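Local atomic coordinates of uncharacterized protein Atu1735 (Agrobacterium tumefaciens, PDB entry 2PPX), a protein that is of unknown function but, as a helix-turn-helix protein resembling the XRE family, probably binds DNA as a transcriptional regulator. Residues 47-52 / 76-81. Sequence-based numbering, arbitrary orientation. Where two conformers were deposited one is given.
Sequences EEFSAR and AYLKII. With SO4 (sulfate ion), chain G.
Phe49 and Ile81 reach for each other from opposite directions, and the CZ end of the aromatic ring makes the closest approaches. Ring atom CZ of Phe49 lies 4.1 Å from CG2 of Ile81, which approaches the ring obliquely, while CD1 of Ile81 stands 4.2 Å from the same CZ. Leu78, one turn earlier, brings its CD2 close to the ring plane and meets the edge, 4.4 Å from Phe49 CZ. With CG anti to the backbone N (chi1 -167°), the phenyl group is carried toward helix 72-83; a rigid, wholly apolar ring suits a buried place where only side-chain ends meet. Branched Ile81 offers two methyls at once, and its CD1 also sits 3.8 Å above one face of the Tyr77 ring, toward the rim. Ile35 and Ile38 of helix 34-41 and Leu60 of helix 57-64 pack round Phe49. Arg52 instead turns its cationic guanidinium, edge-on, to a sulfate ion most likely from the crystallisation solution, which suits a partly exposed position: NH1 gives O2 a nearly straight 2.9 Å hydrogen bond, and the NH2 bonds are weak. A phenylalanine joining several helices in one hydrophobic core is consistent with the compact all-helical fold of XRE-like helix-turn-helix domains.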
loop_
_atom_site.group_PDB
_atom_site.type_symbol
_atom_site.label_atom_id
_atom_site.label_comp_id
_atom_site.label_asym_id
_atom_site.label_seq_id
_atom_site.Cartn_x
_atom_site.Cartn_y
_atom_site.Cartn_z
ATOM N N GLU A 47 8.356 17.562 -6.514
ATOM C CA GLU A 47 7.095 17.928 -7.169
ATOM C C GLU A 47 7.029 17.430 -8.604
ATOM O O GLU A 47 6.040 16.858 -9.052
ATOM C CB GLU A 47 6.947 19.464 -7.181
ATOM C CG GLU A 47 6.660 20.091 -5.820
ATOM C CD GLU A 47 7.865 20.176 -4.863
ATOM O OE1 GLU A 47 7.592 20.585 -3.711
ATOM O OE2 GLU A 47 9.044 19.856 -5.224
ATOM N N GLU A 48 8.105 17.693 -9.339
ATOM C CA GLU A 48 8.194 17.285 -10.736
ATOM C C GLU A 48 8.162 15.760 -10.903
ATOM O O GLU A 48 7.462 15.234 -11.778
ATOM C CB GLU A 48 9.458 17.854 -11.389
ATOM C CG GLU A 48 9.428 19.373 -11.526
ATOM C CD GLU A 48 10.753 19.967 -11.983
ATOM O OE1 GLU A 48 11.829 19.426 -11.670
ATOM O OE2 GLU A 48 10.713 21.001 -12.670
ATOM N N PHE A 49 8.948 15.066 -10.080
ATOM C CA PHE A 49 9.043 13.615 -10.137
ATOM C C PHE A 49 7.684 13.010 -9.780
ATOM O O PHE A 49 7.194 12.115 -10.482
ATOM C CB PHE A 49 10.168 13.097 -9.193
ATOM C CG PHE A 49 10.542 11.630 -9.425
ATOM C CD1 PHE A 49 9.814 10.616 -8.797
ATOM C CD2 PHE A 49 11.588 11.291 -10.284
ATOM C CE1 PHE A 49 10.127 9.270 -9.005
ATOM C CE2 PHE A 49 11.929 9.966 -10.504
ATOM C CZ PHE A 49 11.184 8.943 -9.846
ATOM N N SER A 50 7.063 13.519 -8.706
ATOM C CA SER A 50 5.716 13.119 -8.298
ATOM C C SER A 50 4.689 13.240 -9.429
ATOM O O SER A 50 3.968 12.283 -9.714
ATOM C CB SER A 50 5.259 13.887 -7.040
ATOM O OG SER A 50 3.883 13.658 -6.755
ATOM N N ALA A 51 4.665 14.378 -10.122
ATOM C CA ALA A 51 3.696 14.590 -11.194
ATOM C C ALA A 51 4.047 13.768 -12.446
ATOM O O ALA A 51 3.163 13.190 -13.074
ATOM C CB ALA A 51 3.579 16.091 -11.563
ATOM N N ARG A 52 5.322 13.702 -12.798
ATOM C CA ARG A 52 5.726 12.978 -14.006
ATOM C C ARG A 52 5.473 11.459 -13.904
ATOM O O ARG A 52 5.043 10.818 -14.882
ATOM C CB ARG A 52 7.192 13.254 -14.321
ATOM C CG ARG A 52 7.653 12.713 -15.644
ATOM C CD ARG A 52 9.035 13.244 -15.978
ATOM N NE ARG A 52 8.991 14.683 -16.234
ATOM C CZ ARG A 52 10.030 15.410 -16.647
ATOM N NH1 ARG A 52 11.209 14.844 -16.865
ATOM N NH2 ARG A 52 9.885 16.710 -16.835
ATOM N N ALA A 76 9.467 -2.402 -8.446
ATOM C CA ALA A 76 9.556 -2.827 -9.857
ATOM C C ALA A 76 9.371 -1.599 -10.759
ATOM O O ALA A 76 10.122 -1.380 -11.707
ATOM C CB ALA A 76 8.520 -3.885 -10.148
ATOM N N TYR A 77 8.378 -0.778 -10.419
ATOM C CA TYR A 77 8.087 0.453 -11.177
ATOM C C TYR A 77 9.290 1.422 -11.198
ATOM O O TYR A 77 9.619 1.990 -12.230
ATOM C CB TYR A 77 6.837 1.124 -10.576
ATOM C CG TYR A 77 6.426 2.412 -11.278
ATOM C CD1 TYR A 77 6.489 2.531 -12.671
ATOM C CD2 TYR A 77 5.945 3.489 -10.541
ATOM C CE1 TYR A 77 6.119 3.702 -13.295
ATOM C CE2 TYR A 77 5.560 4.666 -11.153
ATOM C CZ TYR A 77 5.641 4.769 -12.520
ATOM O OH TYR A 77 5.286 5.945 -13.125
ATOM N N LEU A 78 9.910 1.630 -10.043
ATOM C CA LEU A 78 11.110 2.463 -9.916
ATOM C C LEU A 78 12.259 1.953 -10.740
ATOM O O LEU A 78 13.019 2.739 -11.304
ATOM C CB LEU A 78 11.562 2.564 -8.440
ATOM C CG LEU A 78 10.612 3.424 -7.613
ATOM C CD1 LEU A 78 10.892 3.349 -6.124
ATOM C CD2 LEU A 78 10.611 4.911 -8.128
ATOM N N LYS A 79 12.392 0.637 -10.827
ATOM C CA LYS A 79 13.388 0.070 -11.729
ATOM C C LYS A 79 13.110 0.401 -13.206
ATOM O O LYS A 79 14.037 0.697 -13.978
ATOM C CB LYS A 79 13.532 -1.433 -11.502
ATOM C CG LYS A 79 14.447 -2.088 -12.553
ATOM C CD LYS A 79 15.470 -2.987 -11.893
ATOM C CE LYS A 79 16.580 -3.375 -12.876
ATOM N NZ LYS A 79 16.726 -4.854 -12.849
ATOM N N ILE A 80 11.834 0.400 -13.613
ATOM C CA ILE A 80 11.511 0.730 -15.002
ATOM C C ILE A 80 11.797 2.184 -15.285
ATOM O O ILE A 80 12.327 2.519 -16.351
ATOM C CB ILE A 80 10.012 0.456 -15.373
ATOM C CG1 ILE A 80 9.606 -0.959 -14.964
ATOM C CG2 ILE A 80 9.813 0.699 -16.869
ATOM C CD1 ILE A 80 10.465 -2.024 -15.534
ATOM N N ILE A 81 11.434 3.044 -14.341
ATOM C CA ILE A 81 11.734 4.480 -14.459
ATOM C C ILE A 81 13.247 4.667 -14.657
ATOM O O ILE A 81 13.689 5.363 -15.572
ATOM C CB ILE A 81 11.262 5.280 -13.202
ATOM C CG1 ILE A 81 9.735 5.258 -13.082
ATOM C CG2 ILE A 81 11.815 6.733 -13.236
ATOM C CD1 ILE A 81 9.216 5.808 -11.765
HETATM S S SO4 G . 13.075 17.596 -18.409
HETATM O O1 SO4 G . 12.585 18.728 -17.616
HETATM O O2 SO4 G . 13.537 16.520 -17.534
HETATM O O3 SO4 G . 12.009 17.104 -19.281
HETATM O O4 SO4 G . 14.187 18.023 -19.255
#